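Local structure of chromosome partition protein Smc (Pyrococcus yayanosii, 5XEI) at residues M134-Q145 and K441-I451. The protein is an SMC-family ATPase that binds ATP and DNA and is probably required for chromosome condensation and partitioning. Numbering follows the deposited sequence.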
ATOM      1  N   MET A 134      -1.519 -17.773  -8.964  1.00 59.79           N
ATOM      2  CA  MET A 134      -1.277 -17.186 -10.282  1.00 64.99           C
ATOM      3  C   MET A 134      -1.855 -18.044 -11.403  1.00 57.65           C
ATOM      4  O   MET A 134      -1.258 -18.183 -12.469  1.00 56.15           O
ATOM      5  CB  MET A 134       0.222 -16.910 -10.503  1.00 73.08           C
ATOM      6  CG  MET A 134       1.139 -18.130 -10.548  1.00 80.72           C
ATOM      7  SD  MET A 134       2.427 -17.957 -11.796  1.00 94.32           S
ATOM      8  CE  MET A 134       3.219 -19.546 -11.723  1.00 55.00           C
ATOM      9  N   ILE A 135      -3.035 -18.613 -11.169  1.00 65.46           N
ATOM     10  CA  ILE A 135      -3.788 -19.276 -12.228  1.00 63.62           C
ATOM     11  C   ILE A 135      -4.292 -18.216 -13.189  1.00 71.39           C
ATOM     12  O   ILE A 135      -5.059 -17.321 -12.796  1.00 73.34           O
ATOM     13  CB  ILE A 135      -4.961 -20.078 -11.657  1.00 51.34           C
ATOM     14  CG1 ILE A 135      -4.472 -21.160 -10.705  1.00 53.77           C
ATOM     15  CG2 ILE A 135      -5.801 -20.654 -12.797  1.00 60.09           C
ATOM     16  CD1 ILE A 135      -4.173 -22.466 -11.364  1.00 53.93           C
ATOM     17  N   SER A 136      -3.882 -18.317 -14.456  1.00 65.98           N
ATOM     18  CA  SER A 136      -4.356 -17.419 -15.505  1.00 68.86           C
ATOM     19  C   SER A 136      -4.072 -15.944 -15.197  1.00 67.22           C
ATOM     20  O   SER A 136      -5.006 -15.179 -14.909  1.00 76.90           O
ATOM     21  CB  SER A 136      -5.853 -17.671 -15.755  1.00 64.01           C
ATOM     22  OG  SER A 136      -6.516 -16.540 -16.317  1.00 74.41           O
ATOM     23  N   PRO A 137      -2.779 -15.505 -15.236  1.00 62.13           N
ATOM     24  CA  PRO A 137      -2.464 -14.061 -15.133  1.00 67.83           C
ATOM     25  C   PRO A 137      -2.918 -13.259 -16.348  1.00 62.54           C
ATOM     26  O   PRO A 137      -2.366 -13.407 -17.446  1.00 54.08           O
ATOM     27  CB  PRO A 137      -0.929 -14.027 -15.004  1.00 62.10           C
ATOM     28  CG  PRO A 137      -0.518 -15.449 -14.654  1.00 62.97           C
ATOM     29  CD  PRO A 137      -1.566 -16.347 -15.254  1.00 58.46           C
ATOM     30  N   GLU A 138      -3.915 -12.394 -16.161  1.00 64.77           N
ATOM     31  CA  GLU A 138      -4.616 -11.734 -17.265  1.00 66.76           C
ATOM     32  C   GLU A 138      -5.160 -12.738 -18.285  1.00 65.91           C
ATOM     33  O   GLU A 138      -5.455 -12.372 -19.425  1.00 74.93           O
ATOM     34  CB  GLU A 138      -3.714 -10.709 -17.959  1.00 66.44           C
ATOM     35  CG  GLU A 138      -2.893  -9.889 -16.974  1.00 73.04           C
ATOM     36  CD  GLU A 138      -3.295  -8.427 -16.904  1.00 73.82           C
ATOM     37  OE1 GLU A 138      -2.577  -7.663 -16.221  1.00 74.30           O
ATOM     38  OE2 GLU A 138      -4.311  -8.043 -17.527  1.00 80.59           O
ATOM     39  N   GLY A 139      -5.301 -14.003 -17.897  1.00 60.39           N
ATOM     40  CA  GLY A 139      -5.702 -15.015 -18.843  1.00 55.46           C
ATOM     41  C   GLY A 139      -4.754 -15.221 -20.004  1.00 48.52           C
ATOM     42  O   GLY A 139      -5.179 -15.760 -21.031  1.00 49.46           O
ATOM     43  N   TYR A 140      -3.478 -14.822 -19.874  1.00 49.01           N
ATOM     44  CA  TYR A 140      -2.535 -15.023 -20.982  1.00 43.59           C
ATOM     45  C   TYR A 140      -2.402 -16.496 -21.343  1.00 40.53           C
ATOM     46  O   TYR A 140      -2.225 -16.824 -22.519  1.00 45.03           O
ATOM     47  CB  TYR A 140      -1.151 -14.428 -20.660  1.00 47.22           C
ATOM     48  CG  TYR A 140      -0.101 -15.397 -20.079  1.00 44.94           C
ATOM     49  CD1 TYR A 140       0.020 -15.591 -18.711  1.00 42.72           C
ATOM     50  CD2 TYR A 140       0.784 -16.086 -20.905  1.00 39.39           C
ATOM     51  CE1 TYR A 140       0.964 -16.463 -18.188  1.00 44.05           C
ATOM     52  CE2 TYR A 140       1.735 -16.959 -20.385  1.00 34.65           C
ATOM     53  CZ  TYR A 140       1.816 -17.143 -19.033  1.00 40.37           C
ATOM     54  OH  TYR A 140       2.748 -18.009 -18.511  1.00 40.21           O
ATOM     55  N   ASN A 141      -2.491 -17.394 -20.356  1.00 41.07           N
ATOM     56  CA  ASN A 141      -2.355 -18.830 -20.578  1.00 44.22           C
ATOM     57  C   ASN A 141      -3.643 -19.494 -21.069  1.00 45.61           C
ATOM     58  O   ASN A 141      -3.614 -20.694 -21.381  1.00 42.00           O
ATOM     59  CB  ASN A 141      -1.891 -19.518 -19.286  1.00 43.18           C
ATOM     60  CG  ASN A 141      -2.837 -19.254 -18.132  1.00 46.86           C
ATOM     61  OD1 ASN A 141      -3.417 -18.181 -18.063  1.00 48.00           O
ATOM     62  ND2 ASN A 141      -3.031 -20.235 -17.257  1.00 36.99           N
ATOM     63  N   LEU A 142      -4.763 -18.758 -21.126  1.00 44.37           N
ATOM     64  CA  LEU A 142      -6.007 -19.229 -21.757  1.00 49.27           C
ATOM     65  C   LEU A 142      -6.155 -18.554 -23.115  1.00 46.51           C
ATOM     66  O   LEU A 142      -6.548 -17.385 -23.200  1.00 45.11           O
ATOM     67  CB  LEU A 142      -7.230 -18.932 -20.897  1.00 45.57           C
ATOM     68  CG  LEU A 142      -7.132 -19.185 -19.401  1.00 46.38           C
ATOM     69  CD1 LEU A 142      -8.352 -18.639 -18.693  1.00 49.22           C
ATOM     70  CD2 LEU A 142      -6.996 -20.658 -19.152  1.00 48.33           C
ATOM     71  N   VAL A 143      -5.870 -19.311 -24.178  1.00 48.63           N
ATOM     72  CA  VAL A 143      -5.964 -18.817 -25.546  1.00 48.25           C
ATOM     73  C   VAL A 143      -7.162 -19.444 -26.245  1.00 53.43           C
ATOM     74  O   VAL A 143      -7.054 -20.509 -26.863  1.00 55.54           O
ATOM     75  CB  VAL A 143      -4.673 -19.099 -26.327  1.00 41.31           C
ATOM     76  CG1 VAL A 143      -4.585 -18.186 -27.512  1.00 44.59           C
ATOM     77  CG2 VAL A 143      -3.498 -18.912 -25.444  1.00 36.66           C
ATOM     78  N   LEU A 144      -8.303 -18.769 -26.159  1.00 57.38           N
ATOM     79  CA  LEU A 144      -9.554 -19.161 -26.787  1.00 58.15           C
ATOM     80  C   LEU A 144      -9.708 -18.464 -28.139  1.00 60.52           C
ATOM     81  O   LEU A 144      -8.899 -17.627 -28.531  1.00 56.77           O
ATOM     82  CB  LEU A 144     -10.724 -18.813 -25.866  1.00 54.47           C
ATOM     83  CG  LEU A 144     -11.041 -19.812 -24.762  1.00 53.79           C
ATOM     84  CD1 LEU A 144     -11.348 -21.175 -25.365  1.00 59.95           C
ATOM     85  CD2 LEU A 144      -9.904 -19.926 -23.790  1.00 55.13           C
ATOM     86  N   GLN A 145     -10.773 -18.810 -28.858  1.00 67.09           N
ATOM     87  CA  GLN A 145     -10.966 -18.231 -30.186  1.00 72.93           C
ATOM     88  C   GLN A 145     -11.088 -16.707 -30.088  1.00 67.29           C
ATOM     89  O   GLN A 145     -11.765 -16.176 -29.203  1.00 69.51           O
ATOM     90  CB  GLN A 145     -12.193 -18.865 -30.871  1.00 76.15           C
ATOM     91  CG  GLN A 145     -12.418 -20.360 -30.483  1.00 80.42           C
ATOM     92  CD  GLN A 145     -13.431 -21.149 -31.360  1.00 77.91           C
ATOM     93  OE1 GLN A 145     -14.195 -20.578 -32.140  1.00 79.62           O
ATOM     94  NE2 GLN A 145     -13.396 -22.477 -31.244  1.00 66.02           N
ATOM     95  N   LYS A 441       8.492 -17.976 -16.157  1.00 43.89           N
ATOM     96  CA  LYS A 441       7.612 -18.308 -15.039  1.00 44.85           C
ATOM     97  C   LYS A 441       6.447 -19.141 -15.566  1.00 44.75           C
ATOM     98  O   LYS A 441       5.402 -18.603 -15.950  1.00 46.56           O
ATOM     99  CB  LYS A 441       7.122 -17.048 -14.325  1.00 39.19           C
ATOM    100  CG  LYS A 441       6.732 -17.287 -12.870  1.00 48.60           C
ATOM    101  CD  LYS A 441       6.970 -16.051 -11.955  1.00 56.03           C
ATOM    102  CE  LYS A 441       8.408 -15.995 -11.389  1.00 67.12           C
ATOM    103  NZ  LYS A 441       8.719 -14.780 -10.535  1.00 66.79           N
ATOM    104  N   PRO A 442       6.597 -20.465 -15.562  1.00 38.68           N
ATOM    105  CA  PRO A 442       5.516 -21.337 -16.055  1.00 40.53           C
ATOM    106  C   PRO A 442       4.217 -21.112 -15.296  1.00 46.16           C
ATOM    107  O   PRO A 442       4.186 -21.145 -14.067  1.00 49.22           O
ATOM    108  CB  PRO A 442       6.058 -22.752 -15.800  1.00 43.46           C
ATOM    109  CG  PRO A 442       7.478 -22.598 -15.334  1.00 35.72           C
ATOM    110  CD  PRO A 442       7.643 -21.206 -14.839  1.00 34.32           C
ATOM    111  N   ALA A 443       3.132 -20.884 -16.036  1.00 48.22           N
ATOM    112  CA  ALA A 443       1.808 -20.973 -15.440  1.00 47.19           C
ATOM    113  C   ALA A 443       1.440 -22.446 -15.213  1.00 50.26           C
ATOM    114  O   ALA A 443       2.001 -23.339 -15.860  1.00 49.31           O
ATOM    115  CB  ALA A 443       0.777 -20.299 -16.339  1.00 42.89           C
ATOM    116  N   PRO A 444       0.495 -22.725 -14.292  1.00 52.76           N
ATOM    117  CA  PRO A 444       0.150 -24.137 -14.001  1.00 48.93           C
ATOM    118  C   PRO A 444      -0.325 -24.921 -15.215  1.00 43.99           C
ATOM    119  O   PRO A 444      -0.028 -26.117 -15.333  1.00 46.52           O
ATOM    120  CB  PRO A 444      -0.952 -24.012 -12.942  1.00 41.38           C
ATOM    121  CG  PRO A 444      -0.690 -22.713 -12.297  1.00 52.59           C
ATOM    122  CD  PRO A 444      -0.215 -21.801 -13.389  1.00 48.36           C
ATOM    123  N   PHE A 445      -1.066 -24.291 -16.117  1.00 36.35           N
ATOM    124  CA  PHE A 445      -1.423 -24.940 -17.362  1.00 40.24           C
ATOM    125  C   PHE A 445      -1.601 -23.868 -18.420  1.00 39.82           C
ATOM    126  O   PHE A 445      -1.747 -22.677 -18.107  1.00 31.59           O
ATOM    127  CB  PHE A 445      -2.716 -25.751 -17.236  1.00 48.49           C
ATOM    128  CG  PHE A 445      -3.923 -24.885 -17.094  1.00 43.47           C
ATOM    129  CD1 PHE A 445      -4.308 -24.428 -15.845  1.00 35.96           C
ATOM    130  CD2 PHE A 445      -4.621 -24.460 -18.215  1.00 38.43           C
ATOM    131  CE1 PHE A 445      -5.390 -23.602 -15.709  1.00 37.01           C
ATOM    132  CE2 PHE A 445      -5.699 -23.618 -18.085  1.00 42.15           C
ATOM    133  CZ  PHE A 445      -6.087 -23.192 -16.834  1.00 41.38           C
ATOM    134  N   TYR A 446      -1.627 -24.327 -19.682  1.00 35.27           N
ATOM    135  CA  TYR A 446      -1.948 -23.518 -20.844  1.00 40.79           C
ATOM    136  C   TYR A 446      -3.094 -24.180 -21.608  1.00 41.60           C
ATOM    137  O   TYR A 446      -3.150 -25.408 -21.722  1.00 34.73           O
ATOM    138  CB  TYR A 446      -0.692 -23.342 -21.753  1.00 40.35           C
ATOM    139  CG  TYR A 446       0.406 -22.630 -21.025  1.00 37.89           C
ATOM    140  CD1 TYR A 446       1.241 -23.321 -20.148  1.00 38.94           C
ATOM    141  CD2 TYR A 446       0.589 -21.250 -21.173  1.00 41.13           C
ATOM    142  CE1 TYR A 446       2.223 -22.668 -19.441  1.00 44.04           C
ATOM    143  CE2 TYR A 446       1.583 -20.575 -20.470  1.00 35.72           C
ATOM    144  CZ  TYR A 446       2.392 -21.291 -19.605  1.00 42.69           C
ATOM    145  OH  TYR A 446       3.371 -20.655 -18.888  1.00 41.78           O
ATOM    146  N   LEU A 447      -4.004 -23.369 -22.144  1.00 42.44           N
ATOM    147  CA  LEU A 447      -5.119 -23.870 -22.935  1.00 40.05           C
ATOM    148  C   LEU A 447      -5.070 -23.246 -24.316  1.00 42.62           C
ATOM    149  O   LEU A 447      -5.226 -22.029 -24.455  1.00 44.11           O
ATOM    150  CB  LEU A 447      -6.454 -23.561 -22.278  1.00 41.07           C
ATOM    151  CG  LEU A 447      -7.680 -23.954 -23.108  1.00 44.36           C
ATOM    152  CD1 LEU A 447      -7.705 -25.455 -23.280  1.00 33.85           C
ATOM    153  CD2 LEU A 447      -8.974 -23.443 -22.430  1.00 40.55           C
ATOM    154  N   PHE A 448      -4.882 -24.080 -25.330  1.00 39.16           N
ATOM    155  CA  PHE A 448      -4.822 -23.650 -26.722  1.00 46.19           C
ATOM    156  C   PHE A 448      -5.975 -24.315 -27.461  1.00 52.66           C
ATOM    157  O   PHE A 448      -5.909 -25.497 -27.807  1.00 56.23           O
ATOM    158  CB  PHE A 448      -3.493 -24.023 -27.377  1.00 42.68           C
ATOM    159  CG  PHE A 448      -2.304 -23.315 -26.806  1.00 48.08           C
ATOM    160  CD1 PHE A 448      -2.442 -22.152 -26.057  1.00 42.83           C
ATOM    161  CD2 PHE A 448      -1.022 -23.828 -27.010  1.00 50.28           C
ATOM    162  CE1 PHE A 448      -1.305 -21.511 -25.518  1.00 43.27           C
ATOM    163  CE2 PHE A 448       0.105 -23.198 -26.474  1.00 42.20           C
ATOM    164  CZ  PHE A 448      -0.041 -22.044 -25.723  1.00 40.39           C
ATOM    165  N   ASP A 449      -7.023 -23.569 -27.712  1.00 52.22           N
ATOM    166  CA  ASP A 449      -8.034 -24.005 -28.643  1.00 60.87           C
ATOM    167  C   ASP A 449      -7.618 -23.390 -29.968  1.00 66.50           C
ATOM    168  O   ASP A 449      -6.982 -22.342 -29.948  1.00 72.01           O
ATOM    169  CB  ASP A 449      -9.391 -23.494 -28.184  1.00 67.00           C
ATOM    170  CG  ASP A 449     -10.506 -24.022 -29.025  1.00 72.45           C
ATOM    171  OD1 ASP A 449     -11.664 -23.733 -28.678  1.00 71.42           O
ATOM    172  OD2 ASP A 449     -10.226 -24.780 -29.996  1.00 76.75           O
ATOM    173  N   GLU A 450      -8.024 -23.982 -31.110  1.00 67.59           N
ATOM    174  CA  GLU A 450      -7.537 -23.619 -32.458  1.00 68.52           C
ATOM    175  C   GLU A 450      -6.038 -23.258 -32.482  1.00 74.58           C
ATOM    176  O   GLU A 450      -5.198 -24.128 -32.230  1.00 70.78           O
ATOM    177  CB  GLU A 450      -8.335 -22.459 -33.101  1.00 68.36           C
ATOM    178  CG  GLU A 450      -8.234 -21.160 -32.350  1.00 77.55           C
ATOM    179  CD  GLU A 450      -9.134 -21.110 -31.134  1.00 82.99           C
ATOM    180  OE1 GLU A 450     -10.018 -21.969 -30.931  1.00 78.35           O
ATOM    181  OE2 GLU A 450      -8.790 -20.324 -30.230  1.00 82.69           O
ATOM    182  N   ILE A 451      -5.701 -21.998 -32.827  1.00 74.08           N
ATOM    183  CA  ILE A 451      -4.378 -21.366 -32.999  1.00 74.26           C
ATOM    184  C   ILE A 451      -3.560 -22.028 -34.102  1.00 74.60           C
ATOM    185  O   ILE A 451      -2.618 -21.426 -34.628  1.00 72.93           O
ATOM    186  CB  ILE A 451      -3.537 -21.279 -31.702  1.00 67.39           C
ATOM    187  CG1 ILE A 451      -2.752 -22.556 -31.432  1.00 71.90           C
ATOM    188  CG2 ILE A 451      -4.387 -20.916 -30.517  1.00 62.45           C
ATOM    189  CD1 ILE A 451      -1.898 -22.464 -30.175  1.00 60.66           C
TER
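Asn141 grips the strand 445-449 with both its side chain and its backbone. Its CG sits between the backbone N and the carbonyl carbon (chi1 57°), which turns the amide toward Phe445. There ND2 donates to Phe445 O at 2.9 Å, and the acceptor lies close to the amide plane. The same ND2 stands over one face of the Phe445 ring. The backbone O of Asn141 takes a hydrogen bond from Leu447 N at 2.8 Å.

Val143 continues the parallel pairing. Its N donates to Leu447 O, and its O accepts from Asp449 N at 3.2 Å. Its CG2 meets the edge of the Phe448 ring, 3.4 Å from CE1, on the face of the sheet covered by helix 424-440. On the other face, Leu142 CD2 touches Phe445 CE2, and Leu144 CD2 reaches Leu447 CD2.

At the Lys441 end, Met134 CE extends to the backbone near Pro442, and Ile135 CD1 packs on Pro444 CG at 3.6 Å. Nearby, Tyr140 OH and Tyr446 OH share a 2.7 Å hydrogen bond. Tyr446 OH also accepts from Ala443 N and takes part in two hydrogen bonds.

Strand 142-143 is outermost in the mixed sheet of the ABC-type head, beside the Walker B strand 445-449. Gln145 is the Q-loop glutamine. Its NE2 bonds weakly to Asp449 OD1, and both side chains touch Ser40 of the predicted ATP site. The Glu450 carboxylate lies beside Gln145, next to Asp449. As in other ABC ATPases, this cluster probably serves magnesium and nucleotide. The parallel pairing and the Asn141 amide set the Q-loop beside the Walker B acids.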